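Local coordinates for F1 capsule-anchoring protein (Yersinia pestis, PDB 2XET), which is the Caf1A outer-membrane usher, here its C-terminal domain, which takes part in assembly of the F1 capsular antigen, probably by the chaperone-usher pathway, at residues G1-L6 and G39-G44; K9-K14 and T84-N89; S49-K54 and S65-P70. All blocks are in the same frame, centred on the assembly; numbering follows the deposited sequence.

Contact 1: residues G1-L6 and G39-G44. With SO4 (sulfate ion), chain D.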
loop_
_atom_site.group_PDB
_atom_site.type_symbol
_atom_site.label_atom_id
_atom_site.label_comp_id
_atom_site.label_asym_id
_atom_site.label_seq_id
_atom_site.Cartn_x
_atom_site.Cartn_y
_atom_site.Cartn_z
ATOM N N GLY A 1 1.680 1.700 -17.061
ATOM C CA GLY A 1 0.888 2.049 -15.844
ATOM C C GLY A 1 1.659 2.900 -14.855
ATOM O O GLY A 1 2.761 3.369 -15.148
ATOM N N GLY A 2 1.067 3.103 -13.683
ATOM C CA GLY A 2 1.670 3.915 -12.637
ATOM C C GLY A 2 2.600 3.136 -11.730
ATOM O O GLY A 2 2.279 2.037 -11.304
ATOM N N ARG A 3 3.748 3.736 -11.419
ATOM C CA ARG A 3 4.670 3.142 -10.471
ATOM C C ARG A 3 4.982 4.132 -9.361
ATOM O O ARG A 3 5.107 5.356 -9.595
ATOM C CB ARG A 3 5.936 2.628 -11.171
ATOM C CG ARG A 3 6.824 3.691 -11.749
ATOM C CD ARG A 3 7.742 3.197 -12.891
ATOM N NE ARG A 3 7.012 2.962 -14.147
ATOM C CZ ARG A 3 6.658 3.895 -15.043
ATOM N NH1 ARG A 3 6.911 5.197 -14.866
ATOM N NH2 ARG A 3 6.005 3.531 -16.144
ATOM N N LEU A 4 5.102 3.605 -8.146
ATOM C CA LEU A 4 5.307 4.464 -6.987
ATOM C C LEU A 4 5.917 3.754 -5.801
ATOM O O LEU A 4 5.743 2.540 -5.640
ATOM C CB LEU A 4 3.979 5.098 -6.564
ATOM C CG LEU A 4 3.137 4.276 -5.583
ATOM C CD1 LEU A 4 2.265 5.234 -4.785
ATOM C CD2 LEU A 4 2.332 3.297 -6.377
ATOM N N PHE A 5 6.616 4.547 -4.987
ATOM C CA PHE A 5 7.038 4.189 -3.642
ATOM C C PHE A 5 5.907 4.692 -2.745
ATOM O O PHE A 5 5.572 5.901 -2.785
ATOM C CB PHE A 5 8.319 4.934 -3.255
ATOM C CG PHE A 5 9.537 4.509 -4.049
ATOM C CD1 PHE A 5 10.350 3.467 -3.598
ATOM C CD2 PHE A 5 9.862 5.153 -5.241
ATOM C CE1 PHE A 5 11.471 3.072 -4.338
ATOM C CE2 PHE A 5 10.975 4.753 -5.990
ATOM C CZ PHE A 5 11.774 3.713 -5.533
ATOM N N LEU A 6 5.336 3.792 -1.946
ATOM C CA LEU A 6 4.248 4.164 -1.039
ATOM C C LEU A 6 4.629 3.985 0.428
ATOM O O LEU A 6 4.933 2.869 0.866
ATOM C CB LEU A 6 3.005 3.321 -1.358
ATOM C CG LEU A 6 1.732 3.643 -0.582
ATOM C CD1 LEU A 6 1.247 5.058 -0.909
ATOM C CD2 LEU A 6 0.667 2.597 -0.913
ATOM N N GLY A 39 7.580 0.963 3.826
ATOM C CA GLY A 39 7.215 1.284 2.452
ATOM C C GLY A 39 7.079 0.071 1.543
ATOM O O GLY A 39 7.542 -1.038 1.848
ATOM N N VAL A 40 6.412 0.287 0.422
ATOM C CA VAL A 40 6.326 -0.713 -0.632
ATOM C C VAL A 40 6.455 -0.052 -2.008
ATOM O O VAL A 40 6.045 1.098 -2.193
ATOM C CB VAL A 40 4.996 -1.507 -0.508
ATOM C CG1 VAL A 40 3.775 -0.571 -0.732
ATOM C CG2 VAL A 40 4.978 -2.693 -1.482
ATOM N N TYR A 41 7.033 -0.778 -2.961
ATOM C CA TYR A 41 7.123 -0.302 -4.338
ATOM C C TYR A 41 6.141 -1.126 -5.175
ATOM O O TYR A 41 6.164 -2.366 -5.123
ATOM C CB TYR A 41 8.555 -0.453 -4.862
ATOM C CG TYR A 41 8.746 0.095 -6.262
ATOM C CD1 TYR A 41 8.768 1.487 -6.499
ATOM C CD2 TYR A 41 8.892 -0.767 -7.371
ATOM C CE1 TYR A 41 8.951 2.008 -7.783
ATOM C CE2 TYR A 41 9.063 -0.247 -8.675
ATOM C CZ TYR A 41 9.083 1.146 -8.870
ATOM O OH TYR A 41 9.259 1.654 -10.141
ATOM N N LEU A 42 5.293 -0.425 -5.934
ATOM C CA LEU A 42 4.204 -1.035 -6.705
ATOM C C LEU A 42 4.243 -0.489 -8.141
ATOM O O LEU A 42 4.595 0.685 -8.359
ATOM C CB LEU A 42 2.849 -0.699 -6.071
ATOM C CG LEU A 42 2.601 -1.155 -4.622
ATOM C CD1 LEU A 42 1.316 -0.555 -4.022
ATOM C CD2 LEU A 42 2.566 -2.711 -4.521
ATOM N N THR A 43 3.897 -1.331 -9.113
ATOM C CA THR A 43 3.897 -0.924 -10.504
ATOM C C THR A 43 2.615 -1.444 -11.181
ATOM O O THR A 43 1.911 -2.311 -10.632
ATOM C CB THR A 43 5.138 -1.504 -11.266
ATOM O OG1 THR A 43 4.919 -2.904 -11.512
ATOM C CG2 THR A 43 6.439 -1.313 -10.466
ATOM N N GLY A 44 2.314 -0.879 -12.358
ATOM C CA GLY A 44 1.176 -1.312 -13.182
ATOM C C GLY A 44 -0.160 -0.900 -12.611
ATOM O O GLY A 44 -1.176 -1.548 -12.872
HETATM S S SO4 D . 4.525 0.136 -15.314
HETATM O O1 SO4 D . 5.929 0.267 -14.895
HETATM O O2 SO4 D . 3.675 0.562 -14.221
HETATM O O3 SO4 D . 4.335 0.985 -16.491
HETATM O O4 SO4 D . 4.280 -1.272 -15.653
#
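L4 and L6 each exchange a pair of backbone hydrogen bonds with the strand of G39-T43, L4 with L42 and L6 with V40, the shortest being L6 N to V40 O at 2.8 Å. The strands run antiparallel, their axes 4.7 Å apart. Between these pairs F5 faces Y41 across a non-hydrogen-bonded position, and the rings form an edge-to-face pair: Y41 CD1 sits over the centre of the F5 ring, 3.8 Å from F5 CE1, with the planes at 51°. The tyrosine lies beside R3, its OH 3.5 Å from R3 CD. On the face of L4, L6, V40 and L42 the contacts are apolar: L4 CD2 meets L42 CB at 4.0 Å, and V67 and L81 cover this buried side. Where the strands end, at G1 and G44, a sulfate, probably from the crystallisation liquor, is held by G1 N, by R3 NE (3.0 Å to O1, in the guanidinium plane) and NH2, and by G44 N (2.7 Å to O2). R3 NH1 turns instead to the carbonyls of I75 and G77. With an aromatic pair on one face and leucines and valine on the other, this is an antiparallel edge pairing, strand 39-45 being an outermost strand of the sheet, consistent with a transthyretin-like fold.

Contact 2: residues K9-K14 and T84-N89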
loop_
_atom_site.group_PDB
_atom_site.type_symbol
_atom_site.label_atom_id
_atom_site.label_comp_id
_atom_site.label_asym_id
_atom_site.label_seq_id
_atom_site.Cartn_x
_atom_site.Cartn_y
_atom_site.Cartn_z
ATOM N N LYS A 9 1.553 4.233 6.977
ATOM C CA LYS A 9 1.578 4.294 8.443
ATOM C C LYS A 9 0.183 3.900 8.918
ATOM O O LYS A 9 -0.804 4.283 8.277
ATOM C CB LYS A 9 1.962 5.696 8.941
ATOM C CG LYS A 9 2.217 5.772 10.452
ATOM C CD LYS A 9 2.826 7.101 10.904
ATOM C CE LYS A 9 2.018 8.289 10.373
ATOM N NZ LYS A 9 2.382 9.598 10.967
ATOM N N ARG A 10 0.104 3.126 10.009
ATOM C CA ARG A 10 -1.190 2.717 10.531
ATOM C C ARG A 10 -1.945 3.927 11.102
ATOM O O ARG A 10 -1.323 4.928 11.497
ATOM C CB ARG A 10 -1.013 1.671 11.637
ATOM C CG ARG A 10 -0.532 0.299 11.113
ATOM C CD ARG A 10 0.207 -0.464 12.220
ATOM N NE ARG A 10 -0.528 -0.535 13.484
ATOM C CZ ARG A 10 -0.762 -1.663 14.161
ATOM N NH1 ARG A 10 -0.335 -2.826 13.710
ATOM N NH2 ARG A 10 -1.418 -1.617 15.311
ATOM N N SER A 11 -3.282 3.810 11.187
ATOM C CA SER A 11 -4.112 4.876 11.773
ATOM C C SER A 11 -3.796 5.160 13.270
ATOM O O SER A 11 -4.111 6.259 13.788
ATOM C CB SER A 11 -5.601 4.601 11.549
ATOM O OG SER A 11 -5.929 3.265 11.880
ATOM N N ASP A 12 -3.171 4.195 13.950
ATOM C CA ASP A 12 -2.754 4.375 15.345
ATOM C C ASP A 12 -1.328 4.949 15.455
ATOM O O ASP A 12 -0.720 4.941 16.516
ATOM C CB ASP A 12 -2.957 3.073 16.159
ATOM C CG ASP A 12 -2.019 1.931 15.751
ATOM O OD1 ASP A 12 -1.267 2.069 14.769
ATOM O OD2 ASP A 12 -2.087 0.869 16.441
ATOM N N ASN A 13 -0.800 5.435 14.329
ATOM C CA ASN A 13 0.560 6.027 14.240
ATOM C C ASN A 13 1.745 5.066 14.422
ATOM O O ASN A 13 2.883 5.529 14.602
ATOM C CB ASN A 13 0.734 7.266 15.156
ATOM C CG ASN A 13 1.836 8.205 14.675
ATOM O OD1 ASN A 13 1.904 8.536 13.500
ATOM N ND2 ASN A 13 2.688 8.643 15.593
ATOM N N LYS A 14 1.510 3.750 14.377
ATOM C CA LYS A 14 2.613 2.787 14.320
ATOM C C LYS A 14 3.002 2.546 12.844
ATOM O O LYS A 14 2.145 2.583 11.971
ATOM C CB LYS A 14 2.248 1.440 15.003
ATOM C CG LYS A 14 1.835 1.551 16.501
ATOM C CD LYS A 14 1.487 0.182 17.104
ATOM C CE LYS A 14 1.118 0.277 18.582
ATOM N NZ LYS A 14 -0.293 0.674 18.778
ATOM N N THR A 84 -2.438 6.872 4.757
ATOM C CA THR A 84 -2.797 6.163 5.976
ATOM C C THR A 84 -3.328 4.795 5.654
ATOM O O THR A 84 -4.071 4.612 4.690
ATOM C CB THR A 84 -3.905 6.909 6.731
ATOM O OG1 THR A 84 -3.484 8.244 6.959
ATOM C CG2 THR A 84 -4.205 6.258 8.071
ATOM N N CYS A 85 -2.942 3.835 6.487
ATOM C CA CYS A 85 -3.506 2.499 6.421
ATOM C C CYS A 85 -4.455 2.360 7.629
ATOM O O CYS A 85 -4.011 2.279 8.785
ATOM C CB CYS A 85 -2.372 1.469 6.438
ATOM S SG CYS A 85 -2.731 -0.149 5.712
ATOM N N ILE A 86 -5.749 2.359 7.344
ATOM C CA ILE A 86 -6.753 2.401 8.403
ATOM C C ILE A 86 -6.957 0.985 8.940
ATOM O O ILE A 86 -7.329 0.060 8.196
ATOM C CB ILE A 86 -8.074 3.041 7.895
ATOM C CG1 ILE A 86 -7.836 4.528 7.580
ATOM C CG2 ILE A 86 -9.189 2.855 8.908
ATOM C CD1 ILE A 86 -9.027 5.253 6.910
ATOM N N LEU A 87 -6.701 0.814 10.232
ATOM C CA LEU A 87 -6.771 -0.545 10.834
ATOM C C LEU A 87 -8.166 -1.144 10.743
ATOM O O LEU A 87 -9.170 -0.457 11.018
ATOM C CB LEU A 87 -6.330 -0.513 12.302
ATOM C CG LEU A 87 -4.814 -0.347 12.435
ATOM C CD1 LEU A 87 -4.411 0.311 13.750
ATOM C CD2 LEU A 87 -4.087 -1.723 12.251
ATOM N N ASN A 88 -8.217 -2.420 10.369
ATOM C CA ASN A 88 -9.451 -3.206 10.357
ATOM C C ASN A 88 -9.598 -3.885 11.711
ATOM O O ASN A 88 -8.950 -4.891 11.978
ATOM C CB ASN A 88 -9.410 -4.234 9.211
ATOM C CG ASN A 88 -9.445 -3.577 7.856
ATOM O OD1 ASN A 88 -10.351 -2.777 7.568
ATOM N ND2 ASN A 88 -8.458 -3.897 7.008
ATOM N N ASN A 89 -10.405 -3.299 12.589
ATOM C CA ASN A 89 -10.522 -3.804 13.952
ATOM C C ASN A 89 -11.975 -4.197 14.276
ATOM O O ASN A 89 -12.645 -4.857 13.468
ATOM C CB ASN A 89 -9.965 -2.767 14.932
ATOM C CG ASN A 89 -9.767 -3.319 16.346
ATOM O OD1 ASN A 89 -9.719 -4.536 16.565
ATOM N ND2 ASN A 89 -9.647 -2.413 17.313
ATOM O OXT ASN A 89 -12.522 -3.872 15.336
#
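A parallel strand pair running out into a type I beta turn, R10 to N13, joins K9-D12 to T84-L87 near the C terminus. The pair is held by C85 N to K9 O (2.8 Å) and by S11 N to C85 O, the latter bent to 130° at the hydrogen and with its donor above the carbonyl plane. Past the last bridge a side chain takes over from the backbone: S11 OG, set between its own backbone N and carbonyl carbon (chi1 47°), accepts the N-H of L87 at 3.1 Å in an almost straight bond. L87 then packs on the turn with both methyls. Its CD2 lies over the centre of one face of the R10 guanidinium, 3.8 Å from CZ, while CD1 approaches the D12 carboxylate, 3.5 Å from CG. The rotation of that guanidinium is fixed by a side-on, two-nitrogen grip on D12, NE to OD1 and NH2 to OD2 (2.8 Å). K14 adds to the network from the opposite face of the carboxylate, with its backbone N on OD1 and NZ on OD2 at 3.0 Å, so each oxygen has two donors; such a grouping would favour an ionised D12. C85 is also tied to C63 by a disulfide. The D12 OD1 bond to K14 N closes an Asx turn, here combined with a salt-bridge network in the turn that follows the parallel strand pair.

Contact 3: residues S49-K54 and S65-P70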
loop_
_atom_site.group_PDB
_atom_site.type_symbol
_atom_site.label_atom_id
_atom_site.label_comp_id
_atom_site.label_asym_id
_atom_site.label_seq_id
_atom_site.Cartn_x
_atom_site.Cartn_y
_atom_site.Cartn_z
ATOM N N SER A 49 -6.594 3.210 -6.844
ATOM C CA SER A 49 -6.615 1.828 -6.349
ATOM C C SER A 49 -7.002 1.774 -4.866
ATOM O O SER A 49 -6.940 2.786 -4.161
ATOM C CB SER A 49 -5.239 1.175 -6.516
ATOM O OG SER A 49 -4.878 1.147 -7.871
ATOM N N LYS A 50 -7.389 0.581 -4.416
ATOM C CA LYS A 50 -7.615 0.316 -2.998
ATOM C C LYS A 50 -6.790 -0.919 -2.663
ATOM O O LYS A 50 -6.823 -1.908 -3.404
ATOM C CB LYS A 50 -9.093 0.050 -2.705
ATOM C CG LYS A 50 -9.968 1.315 -2.866
ATOM C CD LYS A 50 -11.435 1.047 -2.560
ATOM C CE LYS A 50 -12.257 2.293 -2.881
ATOM N NZ LYS A 50 -11.949 3.385 -1.918
ATOM N N ILE A 51 -6.047 -0.841 -1.566
ATOM C CA ILE A 51 -5.205 -1.969 -1.136
ATOM C C ILE A 51 -5.517 -2.470 0.271
ATOM O O ILE A 51 -6.072 -1.735 1.105
ATOM C CB ILE A 51 -3.682 -1.634 -1.257
ATOM C CG1 ILE A 51 -3.305 -0.462 -0.333
ATOM C CG2 ILE A 51 -3.286 -1.375 -2.735
ATOM C CD1 ILE A 51 -1.792 -0.159 -0.245
ATOM N N LEU A 52 -5.206 -3.752 0.491
ATOM C CA LEU A 52 -5.235 -4.377 1.794
ATOM C C LEU A 52 -3.796 -4.692 2.163
ATOM O O LEU A 52 -3.026 -5.173 1.327
ATOM C CB LEU A 52 -6.023 -5.688 1.735
ATOM C CG LEU A 52 -6.190 -6.467 3.047
ATOM C CD1 LEU A 52 -6.995 -5.704 4.119
ATOM C CD2 LEU A 52 -6.790 -7.859 2.789
ATOM N N VAL A 53 -3.455 -4.426 3.422
ATOM C CA VAL A 53 -2.124 -4.668 3.938
ATOM C C VAL A 53 -2.332 -5.586 5.141
ATOM O O VAL A 53 -3.110 -5.254 6.044
ATOM C CB VAL A 53 -1.428 -3.340 4.287
ATOM C CG1 VAL A 53 -0.018 -3.585 4.784
ATOM C CG2 VAL A 53 -1.423 -2.417 3.049
ATOM N N LYS A 54 -1.688 -6.753 5.140
ATOM C CA LYS A 54 -2.057 -7.807 6.093
ATOM C C LYS A 54 -0.833 -8.486 6.723
ATOM O O LYS A 54 0.123 -8.799 6.005
ATOM C CB LYS A 54 -2.952 -8.844 5.399
ATOM C CG LYS A 54 -3.633 -9.860 6.340
ATOM C CD LYS A 54 -4.567 -10.777 5.560
ATOM C CE LYS A 54 -5.192 -11.841 6.460
ATOM N NZ LYS A 54 -6.039 -12.755 5.629
ATOM N N SER A 65 -6.008 0.943 2.599
ATOM C CA SER A 65 -5.557 2.244 2.093
ATOM C C SER A 65 -6.086 2.531 0.678
ATOM O O SER A 65 -6.203 1.627 -0.148
ATOM C CB SER A 65 -4.009 2.258 2.014
ATOM O OG SER A 65 -3.409 2.252 3.296
ATOM N N ASN A 66 -6.373 3.804 0.391
ATOM C CA ASN A 66 -6.567 4.231 -1.004
ATOM C C ASN A 66 -5.243 4.720 -1.598
ATOM O O ASN A 66 -4.418 5.331 -0.900
ATOM C CB ASN A 66 -7.610 5.349 -1.104
ATOM C CG ASN A 66 -8.993 4.907 -0.629
ATOM O OD1 ASN A 66 -9.425 3.775 -0.879
ATOM N ND2 ASN A 66 -9.692 5.804 0.065
ATOM N N VAL A 67 -5.025 4.419 -2.870
ATOM C CA VAL A 67 -3.792 4.817 -3.567
ATOM C C VAL A 67 -4.192 5.647 -4.795
ATOM O O VAL A 67 -4.684 5.105 -5.788
ATOM C CB VAL A 67 -2.928 3.587 -3.985
ATOM C CG1 VAL A 67 -1.578 4.037 -4.558
ATOM C CG2 VAL A 67 -2.669 2.656 -2.781
ATOM N N VAL A 68 -3.979 6.962 -4.699
ATOM C CA VAL A 68 -4.386 7.914 -5.743
ATOM C C VAL A 68 -3.129 8.542 -6.341
ATOM O O VAL A 68 -2.362 9.179 -5.629
ATOM C CB VAL A 68 -5.324 9.016 -5.178
ATOM C CG1 VAL A 68 -5.724 10.026 -6.274
ATOM C CG2 VAL A 68 -6.576 8.377 -4.550
ATOM N N LEU A 69 -2.904 8.298 -7.629
ATOM C CA LEU A 69 -1.742 8.811 -8.340
ATOM C C LEU A 69 -2.094 10.126 -8.996
ATOM O O LEU A 69 -3.249 10.322 -9.410
ATOM C CB LEU A 69 -1.316 7.842 -9.448
ATOM C CG LEU A 69 -0.885 6.439 -9.005
ATOM C CD1 LEU A 69 -0.539 5.618 -10.237
ATOM C CD2 LEU A 69 0.283 6.502 -8.046
ATOM N N PRO A 70 -1.103 11.030 -9.116
ATOM C CA PRO A 70 -1.292 12.219 -9.944
ATOM C C PRO A 70 -1.676 11.856 -11.392
ATOM O O PRO A 70 -1.442 10.741 -11.820
ATOM C CB PRO A 70 0.086 12.898 -9.892
ATOM C CG PRO A 70 0.662 12.465 -8.555
ATOM C CD PRO A 70 0.214 11.022 -8.445
HETATM O O HOH W 1 -3.518 3.556 -7.883
#
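S49-I51 and S65-V67 pair as antiparallel strands of a beta hairpin, their axes 4.6 Å apart at closest and their directions at 144°, with S49 and V67, and I51 and S65, as hydrogen-bonded pairs. Each of these two pairs exchanges two backbone bonds, among them V67 N to S49 O at 2.8 Å. Between them K50 and N66 occupy a non-hydrogen-bonded position and lie side by side, pointing the same way on the exposed face. The lysine chain is extended as far as CE and bends only at its last torsion (chi4 -69°), which turns NZ back to N66 OD1 at 2.8 Å. The ammonium reaches this oxygen from above the amide plane, and K50 CG lies 3.2 Å from the same atom, so the aliphatic chain passes alongside the amide oxygen. The other face combines I51 and V67 with the serines S49 and S65. I51 CD1 meets V67 CG2 at 3.9 Å, the two side chains crossing obliquely, and I51 CG1 approaches S65 CB at 3.7 Å. L6 of strand 2-10 packs on both I51 and V67. The S65 hydroxyl, buried on this side, is bound to T84 O of the neighbouring strand. At the S49 end, a water accepts from S49 OG at 2.8 Å and donates to V67 O, which already takes the N-H of S49. The pairing thus separates its chemistry by face: the lysine ammonium, presumably charged, meets a neutral amide on the exposed face, while on the other the buried S65 hydroxyl is satisfied by a backbone carbonyl and the S49 hydroxyl by a water, beside the packed hydrocarbon branches.

From the N terminus, strand 2-10 serves contact 1 with its first half and contact 2 with its last residues, their centres about 20 Å apart on opposite sides of the chain's centre. Contact 1 closes a loop when the chain returns through 39-44. Strand 48-54 follows, and contact 3 closes a short hairpin with 65-70 after contact 1 is complete. Contact 2 closes last, bringing 84-89 beside 9-14; its long loop encloses contact 3 and crosses that of contact 1. All three belong to one mixed sheet, in which strand 79-87 lies between 62-68 and 2-10. G2 and L4 pack on L69, joining contacts 1 and 3, while C85 against V53 joins contacts 2 and 3.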